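Local coordinates for protein LP15968p (Drosophila melanogaster, PDB 3MN8) that removes C-terminal arginine or lysine residues from peptides and proteins as a zinc metallocarboxypeptidase, so processing growth factors, peptide hormones and neuropeptides, at residues 97-102 / 146-151; 165-170 / 195-200; 355-360 / 386-391; 393-398 / 414-419. All blocks are in the same frame, centred on the assembly; numbering follows the deposited sequence.

Contact 1. Residues 97-102 / 146-151; sequences IANMHG and DGYALS. With ZN (zinc ion), chain F; GEM ((2-guanidinoethylmercapto)succinic acid), chain G.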
loop_
_atom_site.group_PDB
_atom_site.type_symbol
_atom_site.label_atom_id
_atom_site.label_comp_id
_atom_site.label_asym_id
_atom_site.label_seq_id
_atom_site.Cartn_x
_atom_site.Cartn_y
_atom_site.Cartn_z
ATOM N N ILE A 97 4.636 -2.136 -0.521
ATOM C CA ILE A 97 6.062 -1.991 -0.245
ATOM C C ILE A 97 6.463 -2.925 0.883
ATOM O O ILE A 97 5.648 -3.230 1.755
ATOM C CB ILE A 97 6.498 -0.534 0.065
ATOM C CG1 ILE A 97 6.190 0.418 -1.108
ATOM C CG2 ILE A 97 7.995 -0.502 0.316
ATOM C CD1 ILE A 97 4.822 1.032 -1.095
ATOM N N ALA A 98 7.711 -3.389 0.855
ATOM C CA ALA A 98 8.223 -4.251 1.909
ATOM C C ALA A 98 9.649 -3.875 2.324
ATOM O O ALA A 98 10.290 -3.026 1.710
ATOM C CB ALA A 98 8.167 -5.692 1.463
ATOM N N ASN A 99 10.125 -4.514 3.384
ATOM C CA ASN A 99 11.527 -4.454 3.777
ATOM C C ASN A 99 12.105 -3.055 3.951
ATOM O O ASN A 99 13.283 -2.833 3.638
ATOM C CB ASN A 99 12.394 -5.236 2.787
ATOM C CG ASN A 99 13.784 -5.519 3.332
ATOM O OD1 ASN A 99 14.789 -5.178 2.716
ATOM N ND2 ASN A 99 13.842 -6.129 4.507
ATOM N N MET A 100 11.302 -2.117 4.454
ATOM C CA MET A 100 11.825 -0.774 4.689
ATOM C C MET A 100 12.801 -0.833 5.848
ATOM O O MET A 100 13.819 -0.138 5.864
ATOM C CB MET A 100 10.710 0.242 4.936
ATOM C CG MET A 100 10.127 0.242 6.332
ATOM S SD MET A 100 8.874 1.528 6.482
ATOM C CE MET A 100 9.734 2.909 5.730
ATOM N N HIS A 101 12.487 -1.677 6.821
ATOM C CA HIS A 101 13.471 -2.063 7.810
ATOM C C HIS A 101 14.128 -3.325 7.268
ATOM O O HIS A 101 13.506 -4.405 7.221
ATOM C CB HIS A 101 12.825 -2.292 9.173
ATOM C CG HIS A 101 12.168 -1.067 9.730
ATOM N ND1 HIS A 101 10.801 -0.907 9.773
ATOM C CD2 HIS A 101 12.697 0.069 10.239
ATOM C CE1 HIS A 101 10.515 0.269 10.305
ATOM N NE2 HIS A 101 11.648 0.881 10.596
ATOM N N GLY A 102 15.375 -3.156 6.820
ATOM C CA GLY A 102 16.149 -4.211 6.191
ATOM C C GLY A 102 16.155 -5.572 6.881
ATOM O O GLY A 102 16.282 -6.603 6.221
ATOM N N ASP A 146 20.318 -1.605 1.266
ATOM C CA ASP A 146 21.534 -1.412 2.018
ATOM C C ASP A 146 21.293 -1.945 3.415
ATOM O O ASP A 146 22.170 -2.568 4.024
ATOM C CB ASP A 146 21.922 0.077 2.045
ATOM C CG ASP A 146 22.373 0.597 0.676
ATOM O OD1 ASP A 146 22.178 -0.103 -0.339
ATOM O OD2 ASP A 146 22.928 1.711 0.612
ATOM N N GLY A 147 20.085 -1.704 3.912
ATOM C CA GLY A 147 19.703 -2.163 5.234
ATOM C C GLY A 147 19.671 -3.670 5.255
ATOM O O GLY A 147 20.165 -4.308 6.189
ATOM N N TYR A 148 19.099 -4.231 4.197
ATOM C CA TYR A 148 18.980 -5.674 4.053
ATOM C C TYR A 148 20.353 -6.331 4.006
ATOM O O TYR A 148 20.681 -7.176 4.841
ATOM C CB TYR A 148 18.199 -6.002 2.786
ATOM C CG TYR A 148 18.153 -7.473 2.445
ATOM C CD1 TYR A 148 17.416 -8.365 3.218
ATOM C CD2 TYR A 148 18.828 -7.973 1.338
ATOM C CE1 TYR A 148 17.360 -9.717 2.909
ATOM C CE2 TYR A 148 18.770 -9.321 1.018
ATOM C CZ TYR A 148 18.035 -10.184 1.814
ATOM O OH TYR A 148 17.976 -11.520 1.508
ATOM N N ALA A 149 21.151 -5.922 3.025
ATOM C CA ALA A 149 22.524 -6.398 2.882
ATOM C C ALA A 149 23.286 -6.460 4.206
ATOM O O ALA A 149 24.159 -7.308 4.376
ATOM C CB ALA A 149 23.286 -5.530 1.878
ATOM N N LEU A 150 22.971 -5.563 5.130
ATOM C CA LEU A 150 23.678 -5.520 6.408
ATOM C C LEU A 150 23.028 -6.403 7.479
ATOM O O LEU A 150 23.578 -6.571 8.572
ATOM C CB LEU A 150 23.831 -4.079 6.900
ATOM C CG LEU A 150 24.785 -3.222 6.057
ATOM C CD1 LEU A 150 24.385 -1.775 6.091
ATOM C CD2 LEU A 150 26.222 -3.380 6.514
ATOM N N SER A 151 21.876 -6.989 7.151
ATOM C CA SER A 151 21.138 -7.840 8.091
ATOM C C SER A 151 21.512 -9.335 8.003
ATOM O O SER A 151 22.037 -9.791 6.985
ATOM C CB SER A 151 19.628 -7.649 7.911
ATOM O OG SER A 151 19.253 -6.300 8.160
HETATM ZN ZN ZN F . 9.582 -2.414 10.695
HETATM C C8 GEM G . 6.896 0.197 13.783
HETATM S S7 GEM G . 5.827 0.600 12.429
HETATM C C6 GEM G . 4.331 -0.189 12.952
HETATM C C5 GEM G . 3.874 0.225 14.349
HETATM N N3 GEM G . 3.436 1.610 14.275
HETATM C C1 GEM G . 3.125 2.405 15.293
HETATM N N4 GEM G . 2.740 3.656 15.073
HETATM N N2 GEM G . 3.204 1.953 16.541
HETATM C C9 GEM G . 8.154 1.008 13.615
HETATM O O14 GEM G . 8.278 1.695 12.576
HETATM O O15 GEM G . 9.021 0.978 14.514
HETATM C C10 GEM G . 7.192 -1.307 13.896
HETATM C C11 GEM G . 8.036 -1.930 12.791
HETATM O O12 GEM G . 7.610 -2.987 12.265
HETATM O O13 GEM G . 9.132 -1.404 12.466
#

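Contact 2. Residues 165-170 / 195-200; sequences RGNAAN and QPETAA. With GEM ((2-guanidinoethylmercapto)succinic acid), chain G.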
loop_
_atom_site.group_PDB
_atom_site.type_symbol
_atom_site.label_atom_id
_atom_site.label_comp_id
_atom_site.label_asym_id
_atom_site.label_seq_id
_atom_site.Cartn_x
_atom_site.Cartn_y
_atom_site.Cartn_z
ATOM N N ARG A 165 18.445 -2.478 10.275
ATOM C CA ARG A 165 17.105 -1.921 10.341
ATOM C C ARG A 165 17.071 -0.604 9.573
ATOM O O ARG A 165 16.273 -0.437 8.655
ATOM C CB ARG A 165 16.667 -1.733 11.804
ATOM C CG ARG A 165 15.281 -1.114 11.971
ATOM C CD ARG A 165 14.875 -0.999 13.440
ATOM N NE ARG A 165 13.876 0.051 13.653
ATOM C CZ ARG A 165 12.567 -0.165 13.744
ATOM N NH1 ARG A 165 12.090 -1.396 13.640
ATOM N NH2 ARG A 165 11.731 0.848 13.945
ATOM N N GLY A 166 17.951 0.325 9.933
ATOM C CA GLY A 166 18.018 1.611 9.258
ATOM C C GLY A 166 18.839 1.438 8.000
ATOM O O GLY A 166 19.311 0.332 7.725
ATOM N N ASN A 167 19.007 2.512 7.229
ATOM C CA ASN A 167 19.777 2.416 5.990
ATOM C C ASN A 167 21.269 2.370 6.278
ATOM O O ASN A 167 21.689 2.010 7.384
ATOM C CB ASN A 167 19.407 3.512 4.970
ATOM C CG ASN A 167 19.852 4.907 5.393
ATOM O OD1 ASN A 167 20.495 5.093 6.430
ATOM N ND2 ASN A 167 19.505 5.898 4.577
ATOM N N ALA A 168 22.073 2.716 5.282
ATOM C CA ALA A 168 23.521 2.610 5.432
ATOM C C ALA A 168 24.069 3.694 6.353
ATOM O O ALA A 168 25.164 3.548 6.894
ATOM C CB ALA A 168 24.212 2.656 4.071
ATOM N N ALA A 169 23.314 4.781 6.524
ATOM C CA ALA A 169 23.708 5.852 7.445
ATOM C C ALA A 169 23.108 5.607 8.835
ATOM O O ALA A 169 23.236 6.442 9.741
ATOM C CB ALA A 169 23.287 7.212 6.898
ATOM N N ASN A 170 22.456 4.453 8.990
ATOM C CA ASN A 170 21.855 4.051 10.254
ATOM C C ASN A 170 20.716 4.942 10.719
ATOM O O ASN A 170 20.480 5.063 11.923
ATOM C CB ASN A 170 22.909 3.963 11.356
ATOM C CG ASN A 170 23.466 2.578 11.510
ATOM O OD1 ASN A 170 24.666 2.361 11.346
ATOM N ND2 ASN A 170 22.599 1.623 11.821
ATOM N N GLN A 195 16.883 10.769 3.520
ATOM C CA GLN A 195 17.602 9.640 2.965
ATOM C C GLN A 195 17.147 9.397 1.526
ATOM O O GLN A 195 15.967 9.543 1.193
ATOM C CB GLN A 195 17.412 8.386 3.813
ATOM C CG GLN A 195 17.833 8.562 5.261
ATOM C CD GLN A 195 19.288 8.986 5.426
ATOM O OE1 GLN A 195 20.202 8.330 4.928
ATOM N NE2 GLN A 195 19.506 10.074 6.155
ATOM N N PRO A 196 18.106 9.032 0.665
ATOM C CA PRO A 196 17.887 8.764 -0.756
ATOM C C PRO A 196 16.612 7.965 -0.896
ATOM O O PRO A 196 15.758 8.256 -1.721
ATOM C CB PRO A 196 19.070 7.862 -1.121
ATOM C CG PRO A 196 20.128 8.223 -0.179
ATOM C CD PRO A 196 19.454 8.635 1.100
ATOM N N GLU A 197 16.493 6.950 -0.054
ATOM C CA GLU A 197 15.436 5.970 -0.186
ATOM C C GLU A 197 14.104 6.628 0.098
ATOM O O GLU A 197 13.125 6.390 -0.594
ATOM C CB GLU A 197 15.686 4.795 0.771
ATOM C CG GLU A 197 16.946 3.966 0.462
ATOM C CD GLU A 197 18.202 4.511 1.137
ATOM O OE1 GLU A 197 19.292 3.914 0.931
ATOM O OE2 GLU A 197 18.086 5.522 1.876
ATOM N N THR A 198 14.088 7.469 1.122
ATOM C CA THR A 198 12.894 8.204 1.494
ATOM C C THR A 198 12.503 9.112 0.334
ATOM O O THR A 198 11.391 9.031 -0.190
ATOM C CB THR A 198 13.156 9.071 2.735
ATOM O OG1 THR A 198 13.879 8.319 3.729
ATOM C CG2 THR A 198 11.844 9.601 3.304
ATOM N N ALA A 199 13.431 9.978 -0.066
ATOM C CA ALA A 199 13.200 10.921 -1.159
ATOM C C ALA A 199 12.607 10.230 -2.383
ATOM O O ALA A 199 11.648 10.713 -2.970
ATOM C CB ALA A 199 14.507 11.640 -1.537
ATOM N N ALA A 200 13.190 9.101 -2.768
ATOM C CA ALA A 200 12.717 8.348 -3.916
ATOM C C ALA A 200 11.240 8.015 -3.766
ATOM O O ALA A 200 10.437 8.226 -4.678
ATOM C CB ALA A 200 13.530 7.064 -4.075
HETATM C C8 GEM G . 6.896 0.197 13.783
HETATM S S7 GEM G . 5.827 0.600 12.429
HETATM C C6 GEM G . 4.331 -0.189 12.952
HETATM C C5 GEM G . 3.874 0.225 14.349
HETATM N N3 GEM G . 3.436 1.610 14.275
HETATM C C1 GEM G . 3.125 2.405 15.293
HETATM N N4 GEM G . 2.740 3.656 15.073
HETATM N N2 GEM G . 3.204 1.953 16.541
HETATM C C9 GEM G . 8.154 1.008 13.615
HETATM O O14 GEM G . 8.278 1.695 12.576
HETATM O O15 GEM G . 9.021 0.978 14.514
HETATM C C10 GEM G . 7.192 -1.307 13.896
HETATM C C11 GEM G . 8.036 -1.930 12.791
HETATM O O12 GEM G . 7.610 -2.987 12.265
HETATM O O13 GEM G . 9.132 -1.404 12.466
#

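Contact 3. Residues 355-360 / 386-391; sequences NVYVAG and HASAFG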
loop_
_atom_site.group_PDB
_atom_site.type_symbol
_atom_site.label_atom_id
_atom_site.label_comp_id
_atom_site.label_asym_id
_atom_site.label_seq_id
_atom_site.Cartn_x
_atom_site.Cartn_y
_atom_site.Cartn_z
ATOM N N ASN A 355 -11.676 18.813 -6.112
ATOM C CA ASN A 355 -11.922 18.158 -4.835
ATOM C C ASN A 355 -13.281 17.479 -4.790
ATOM O O ASN A 355 -14.292 18.046 -5.210
ATOM C CB ASN A 355 -11.780 19.145 -3.677
ATOM C CG ASN A 355 -10.332 19.395 -3.301
ATOM O OD1 ASN A 355 -9.862 20.534 -3.322
ATOM N ND2 ASN A 355 -9.614 18.328 -2.955
ATOM N N VAL A 356 -13.294 16.257 -4.282
ATOM C CA VAL A 356 -14.524 15.492 -4.133
ATOM C C VAL A 356 -14.780 15.196 -2.654
ATOM O O VAL A 356 -14.009 14.469 -2.011
ATOM C CB VAL A 356 -14.476 14.177 -4.952
ATOM C CG1 VAL A 356 -15.667 13.286 -4.615
ATOM C CG2 VAL A 356 -14.416 14.482 -6.460
ATOM N N TYR A 357 -15.862 15.768 -2.123
ATOM C CA TYR A 357 -16.164 15.679 -0.705
ATOM C C TYR A 357 -17.321 14.737 -0.394
ATOM O O TYR A 357 -18.305 14.689 -1.138
ATOM C CB TYR A 357 -16.514 17.057 -0.142
ATOM C CG TYR A 357 -15.378 18.055 0.011
ATOM C CD1 TYR A 357 -15.110 18.990 -0.983
ATOM C CD2 TYR A 357 -14.610 18.096 1.173
ATOM C CE1 TYR A 357 -14.085 19.922 -0.832
ATOM C CE2 TYR A 357 -13.590 19.016 1.331
ATOM C CZ TYR A 357 -13.328 19.924 0.331
ATOM O OH TYR A 357 -12.309 20.837 0.499
ATOM N N VAL A 358 -17.193 14.016 0.726
ATOM C CA VAL A 358 -18.257 13.175 1.269
ATOM C C VAL A 358 -18.693 13.707 2.624
ATOM O O VAL A 358 -17.873 13.859 3.530
ATOM C CB VAL A 358 -17.804 11.697 1.426
ATOM C CG1 VAL A 358 -18.901 10.842 2.083
ATOM C CG2 VAL A 358 -17.402 11.104 0.072
ATOM N N ALA A 359 -19.982 13.994 2.759
ATOM C CA ALA A 359 -20.521 14.485 4.022
ATOM C C ALA A 359 -20.078 13.620 5.197
ATOM O O ALA A 359 -20.367 12.424 5.242
ATOM C CB ALA A 359 -22.039 14.557 3.959
ATOM N N GLY A 360 -19.386 14.238 6.149
ATOM C CA GLY A 360 -18.909 13.536 7.326
ATOM C C GLY A 360 -17.490 13.041 7.134
ATOM O O GLY A 360 -16.879 12.483 8.041
ATOM N N HIS A 386 -20.166 15.406 -3.124
ATOM C CA HIS A 386 -20.114 16.584 -3.989
ATOM C C HIS A 386 -18.695 16.967 -4.360
ATOM O O HIS A 386 -17.737 16.547 -3.703
ATOM C CB HIS A 386 -20.864 17.783 -3.380
ATOM C CG HIS A 386 -20.109 18.525 -2.310
ATOM N ND1 HIS A 386 -18.878 18.135 -1.839
ATOM C CD2 HIS A 386 -20.444 19.640 -1.613
ATOM C CE1 HIS A 386 -18.477 18.983 -0.904
ATOM N NE2 HIS A 386 -19.408 19.903 -0.751
ATOM N N ALA A 387 -18.567 17.775 -5.408
ATOM C CA ALA A 387 -17.260 18.118 -5.939
ATOM C C ALA A 387 -17.101 19.619 -6.053
ATOM O O ALA A 387 -18.063 20.351 -6.301
ATOM C CB ALA A 387 -17.044 17.452 -7.301
ATOM N N SER A 388 -15.873 20.080 -5.869
ATOM C CA SER A 388 -15.595 21.489 -6.035
ATOM C C SER A 388 -14.204 21.693 -6.624
ATOM O O SER A 388 -13.369 20.777 -6.634
ATOM C CB SER A 388 -15.724 22.207 -4.697
ATOM O OG SER A 388 -14.880 21.609 -3.728
ATOM N N ALA A 389 -13.974 22.898 -7.130
ATOM C CA ALA A 389 -12.704 23.265 -7.738
ATOM C C ALA A 389 -12.650 24.781 -7.914
ATOM O O ALA A 389 -13.663 25.425 -8.198
ATOM C CB ALA A 389 -12.523 22.556 -9.088
ATOM N N PHE A 390 -11.462 25.344 -7.737
ATOM C CA PHE A 390 -11.240 26.769 -7.945
ATOM C C PHE A 390 -11.658 27.168 -9.361
ATOM O O PHE A 390 -11.323 26.489 -10.332
ATOM C CB PHE A 390 -9.761 27.095 -7.698
ATOM C CG PHE A 390 -9.387 28.522 -7.983
ATOM C CD1 PHE A 390 -8.636 28.847 -9.103
ATOM C CD2 PHE A 390 -9.771 29.538 -7.128
ATOM C CE1 PHE A 390 -8.283 30.166 -9.371
ATOM C CE2 PHE A 390 -9.421 30.856 -7.391
ATOM C CZ PHE A 390 -8.676 31.169 -8.515
ATOM N N GLY A 391 -12.405 28.261 -9.479
ATOM C CA GLY A 391 -12.849 28.717 -10.780
ATOM C C GLY A 391 -14.078 27.958 -11.229
ATOM O O GLY A 391 -14.549 28.123 -12.355
#

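Contact 4. Residues 393-398 / 414-419; sequences QTSAPQ and FKLAPV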
loop_
_atom_site.group_PDB
_atom_site.type_symbol
_atom_site.label_atom_id
_atom_site.label_comp_id
_atom_site.label_asym_id
_atom_site.label_seq_id
_atom_site.Cartn_x
_atom_site.Cartn_y
_atom_site.Cartn_z
ATOM N N GLN A 393 -18.092 26.573 -9.891
ATOM C CA GLN A 393 -19.188 26.533 -8.933
ATOM C C GLN A 393 -19.277 25.115 -8.380
ATOM O O GLN A 393 -19.299 24.138 -9.132
ATOM C CB GLN A 393 -20.508 26.964 -9.579
ATOM C CG GLN A 393 -20.420 28.304 -10.294
ATOM C CD GLN A 393 -21.748 28.776 -10.875
ATOM O OE1 GLN A 393 -22.678 27.988 -11.076
ATOM N NE2 GLN A 393 -21.836 30.078 -11.155
ATOM N N THR A 394 -19.293 25.018 -7.057
ATOM C CA THR A 394 -19.324 23.731 -6.388
ATOM C C THR A 394 -20.582 22.988 -6.784
ATOM O O THR A 394 -21.680 23.513 -6.637
ATOM C CB THR A 394 -19.305 23.898 -4.865
ATOM O OG1 THR A 394 -18.156 24.659 -4.483
ATOM C CG2 THR A 394 -19.254 22.540 -4.190
ATOM N N SER A 395 -20.420 21.769 -7.290
ATOM C CA SER A 395 -21.557 20.985 -7.758
ATOM C C SER A 395 -22.630 20.815 -6.701
ATOM O O SER A 395 -22.363 20.891 -5.493
ATOM C CB SER A 395 -21.112 19.590 -8.173
ATOM O OG SER A 395 -20.839 18.806 -7.025
ATOM N N ALA A 396 -23.850 20.564 -7.170
ATOM C CA ALA A 396 -24.916 20.124 -6.291
ATOM C C ALA A 396 -24.545 18.728 -5.793
ATOM O O ALA A 396 -23.800 18.001 -6.456
ATOM C CB ALA A 396 -26.243 20.096 -7.037
ATOM N N PRO A 397 -25.066 18.345 -4.622
ATOM C CA PRO A 397 -24.708 17.064 -4.012
ATOM C C PRO A 397 -25.455 15.905 -4.655
ATOM O O PRO A 397 -26.573 16.072 -5.143
ATOM C CB PRO A 397 -25.167 17.224 -2.551
ATOM C CG PRO A 397 -25.679 18.664 -2.419
ATOM C CD PRO A 397 -26.026 19.101 -3.798
ATOM N N GLN A 398 -24.829 14.736 -4.653
ATOM C CA GLN A 398 -25.490 13.526 -5.108
ATOM C C GLN A 398 -25.501 12.504 -3.969
ATOM O O GLN A 398 -24.531 12.361 -3.215
ATOM C CB GLN A 398 -24.834 12.964 -6.389
ATOM C CG GLN A 398 -24.982 13.877 -7.637
ATOM C CD GLN A 398 -24.176 13.421 -8.866
ATOM O OE1 GLN A 398 -24.222 12.261 -9.266
ATOM N NE2 GLN A 398 -23.449 14.352 -9.475
ATOM N N PHE A 414 -19.230 14.112 -12.159
ATOM C CA PHE A 414 -19.616 15.479 -11.893
ATOM C C PHE A 414 -19.273 16.384 -13.066
ATOM O O PHE A 414 -18.164 16.320 -13.609
ATOM C CB PHE A 414 -18.918 15.981 -10.632
ATOM C CG PHE A 414 -19.290 15.213 -9.401
ATOM C CD1 PHE A 414 -18.561 14.093 -9.028
ATOM C CD2 PHE A 414 -20.376 15.601 -8.620
ATOM C CE1 PHE A 414 -18.898 13.376 -7.889
ATOM C CE2 PHE A 414 -20.726 14.889 -7.482
ATOM C CZ PHE A 414 -19.983 13.775 -7.112
ATOM N N LYS A 415 -20.241 17.205 -13.465
ATOM C CA LYS A 415 -19.970 18.354 -14.317
ATOM C C LYS A 415 -20.058 19.637 -13.487
ATOM O O LYS A 415 -21.015 19.847 -12.736
ATOM C CB LYS A 415 -20.915 18.408 -15.518
ATOM C CG LYS A 415 -20.697 17.281 -16.500
ATOM C CD LYS A 415 -21.282 17.610 -17.865
ATOM C CE LYS A 415 -20.748 16.664 -18.943
ATOM N NZ LYS A 415 -21.142 17.110 -20.316
ATOM N N LEU A 416 -19.034 20.473 -13.616
ATOM C CA LEU A 416 -18.957 21.734 -12.892
ATOM C C LEU A 416 -18.929 22.878 -13.875
ATOM O O LEU A 416 -18.233 22.805 -14.893
ATOM C CB LEU A 416 -17.681 21.797 -12.053
ATOM C CG LEU A 416 -17.388 20.643 -11.102
ATOM C CD1 LEU A 416 -16.122 20.913 -10.283
ATOM C CD2 LEU A 416 -18.580 20.425 -10.202
ATOM N N ALA A 417 -19.680 23.934 -13.568
ATOM C CA ALA A 417 -19.700 25.121 -14.412
ATOM C C ALA A 417 -18.667 26.104 -13.895
ATOM O O ALA A 417 -18.406 26.151 -12.701
ATOM C CB ALA A 417 -21.077 25.743 -14.423
ATOM N N PRO A 418 -18.033 26.864 -14.793
ATOM C CA PRO A 418 -17.093 27.830 -14.240
ATOM C C PRO A 418 -17.907 28.857 -13.471
ATOM O O PRO A 418 -19.051 29.105 -13.846
ATOM C CB PRO A 418 -16.465 28.467 -15.488
ATOM C CG PRO A 418 -16.806 27.540 -16.631
ATOM C CD PRO A 418 -18.110 26.925 -16.263
ATOM N N VAL A 419 -17.342 29.425 -12.412
ATOM C CA VAL A 419 -18.011 30.471 -11.638
ATOM C C VAL A 419 -18.741 31.496 -12.518
ATOM O O VAL A 419 -19.736 32.092 -12.095
ATOM C CB VAL A 419 -17.007 31.215 -10.731
ATOM C CG1 VAL A 419 -16.491 30.285 -9.655
ATOM C CG2 VAL A 419 -15.847 31.774 -11.554
#

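Contact 1. Residues 97-102 / 146-151
The carbonyl O of Gly102 takes a hydrogen bond from its own loop and, from the other segment, a weaker CA-H...O contact of 3.6 Å from Tyr148 CA. Asn99 ND2 donates to it at 3.0 Å in a straight bond, from above the carbonyl plane, and also bonds Glu104 O. The Gly102 oxygen also lies at the edge of the Tyr148 ring, in its plane. The Asn99 side chain leaves the backbone toward 146-151, with CG anti to the backbone N (chi1 -165°). Asn99 OD1 lies 3.5 Å from Tyr148 CB, and the two side chains cross at about a right angle. The hydrogen bond of OD1 is to Thr142 OG1. Gly102 CA packs 3.6 Å from Tyr148 N, and a beta carbon here would collide with that backbone. Ser151 OG bonds back to Gly147 O at 2.9 Å and rests against Gly102 C.

His101 points away, and its ND1 binds the catalytic zinc at 2.1 Å. With Glu104 it forms the HXXE zinc motif of M14 peptidases, and His217 is the third protein ligand. The loop runs from strand 93-97, beside strand 212-217, to helix 106-121, whose Arg108 makes a cation-pi contact with Tyr148 of helix 145-149.

Contact 2. Residues 165-170 / 195-200
Asn167 opens a type I beta turn that ends at Asn170, facing Gln195 at the N-cap position of helix 196-205, with CA atoms of Asn167 and Gln195 8.1 Å apart. Side chains therefore span the distance. Asn167 ND2 donates to Gln195 OE1 at 2.6 Å and to Glu197 OE2 at 3.1 Å. Both bonds are almost straight, and both acceptors lie in the amide plane of Asn167. Glu197 OE2 is met on its syn side, but well out of the carboxylate plane. The Gln195 amide is turned 72° from that of Asn167, and the two side chains cross at about a right angle. CG of Asn167 sits between the backbone N and the carbonyl carbon (chi1 70°). From there OD1 reaches back to Ala169 N, 2.8 Å away, in a bent bond. This is an Asx turn. With bonds on both its nitrogen and its oxygen, the amide is held against rotation. An aspartate in its place would probably leave Gln195 OE1 without its donor and set a second negative charge against Glu197.

At the start of 165-170, Arg165 extends to the inhibitor. Its NH2 donates to O15 of (2-guanidinoethylmercapto)succinic acid at 2.8 Å, and its NH1 donates to O13 at 3.2 Å. O13 is also a zinc ligand. Arg165 NH2 forms a salt bridge with Asp172 as well. An arginine beside the zinc is typical of the M14 carboxypeptidase active site, where it is thought to polarise the scissile carbonyl. The position of Arg165 is consistent with that role.

Contact 3. Residues 355-360 / 386-391
Tyr357 and His386 face each other as a hydrogen-bonded pair in the antiparallel sheet of the C-terminal transthyretin-like domain. Tyr357 N donates to His386 O at 2.6 Å, and His386 N returns a bond to Tyr357 O at 2.8 Å. Asn355 and Ser388 form a second such pair, with Asn355 N bound to Ser388 O and Ser388 N to Asn355 O. Val356 and Ala387, between them, are a non-hydrogen-bonded pair with side chains on the opposite face. Ala387 CA also makes a CA-H...O contact with Asn355 O. The strand axes run at 148° to each other.

The rings of Tyr357 and His386 stand on one face, their planes 78° apart, neither stacked nor edge-to-face. Their closest fit is doubtful in the model. Ser388 OG lies in the plane of the Tyr357 ring, at its edge, 3.4 Å from CE1. An alanine here in place of Tyr357 would probably leave Ser388 OG and the His386 ring without the phenol ring beside them, opening a gap on this face.

Farther out, Pro365 and Glu362 touch the Tyr357 side chain. On the other face Val356 meets Val385 and Tyr374. Val343, from the three-stranded sheet, touches both Val356 and Ala387, and this joins the two layers of the sandwich. Within that buried layer, Val356 CG2 meets Ala387 CB at 4.1 Å.

Contact 4. Residues 393-398 / 414-419
Gln398 and Phe414 reach toward each other tip to tip. The amide nitrogen leads: Gln398 NE2 lies 3.4 Å from Phe414 CE2 and equally close to CD2. The amide and ring planes are 49° apart, and NE2 comes to the ring obliquely. NE2 is hydrogen-bonded to Asp413 O, just before the ring's own residue.

Ser395 comes to the ring from the other side of its plane, also obliquely. Its OG is 3.6 Å from Phe414 CD2, while its CB rests on Leu416 CD2 at 3.4 Å. OG lies between the backbone N and the carbonyl carbon (chi1 75°). There it donates to Ala396 O and is also hydrogen-bonded to Ala387 N. A polar atom borders the aromatic ring with its bonds made elsewhere.

At the other end Gln393 is joined to Ala417 and Val419, near the end of the modelled chain, by two hydrogen bonds. Its backbone N donates to Ala417 O at 2.9 Å. Its side chain, extended beyond CG, runs past Val419, with CG 3.5 Å from Val419 CA. Gln393 NE2 donates to Val419 O at 3.1 Å from above that carbonyl plane.

Phe414 also touches Val343, Val385 and Ala387, from both sheets of the domain. Strand 410-415 pairs with 339-344, and strand 398-402 belongs to the other sheet. Such burial of side chains between two sheets is typical of a transthyretin-like beta sandwich.

This chain is the first of three carboxypeptidase-like domains, in its active 1B form. Contacts 1 and 2 belong to its catalytic part, contacts 3 and 4 to its transthyretin-like part. Contacts 1 and 2 have centres about 10 Å apart and meet, His101 CD2 lying 3.3 Å from Arg165 CG. Both touch the inhibitor, contact 1 through His101 and its zinc, contact 2 through Arg165. Asp172 bonds to both His101 and Arg165. Contacts 3 and 4, with centres about 9 Å apart, meet where the loop holding Ser395 runs beside strand 381-388: Ser395 N is 2.9 Å from Ala387 O, probably a hydrogen bond. Their centres lie about 40 and 47 Å from that of contact 1.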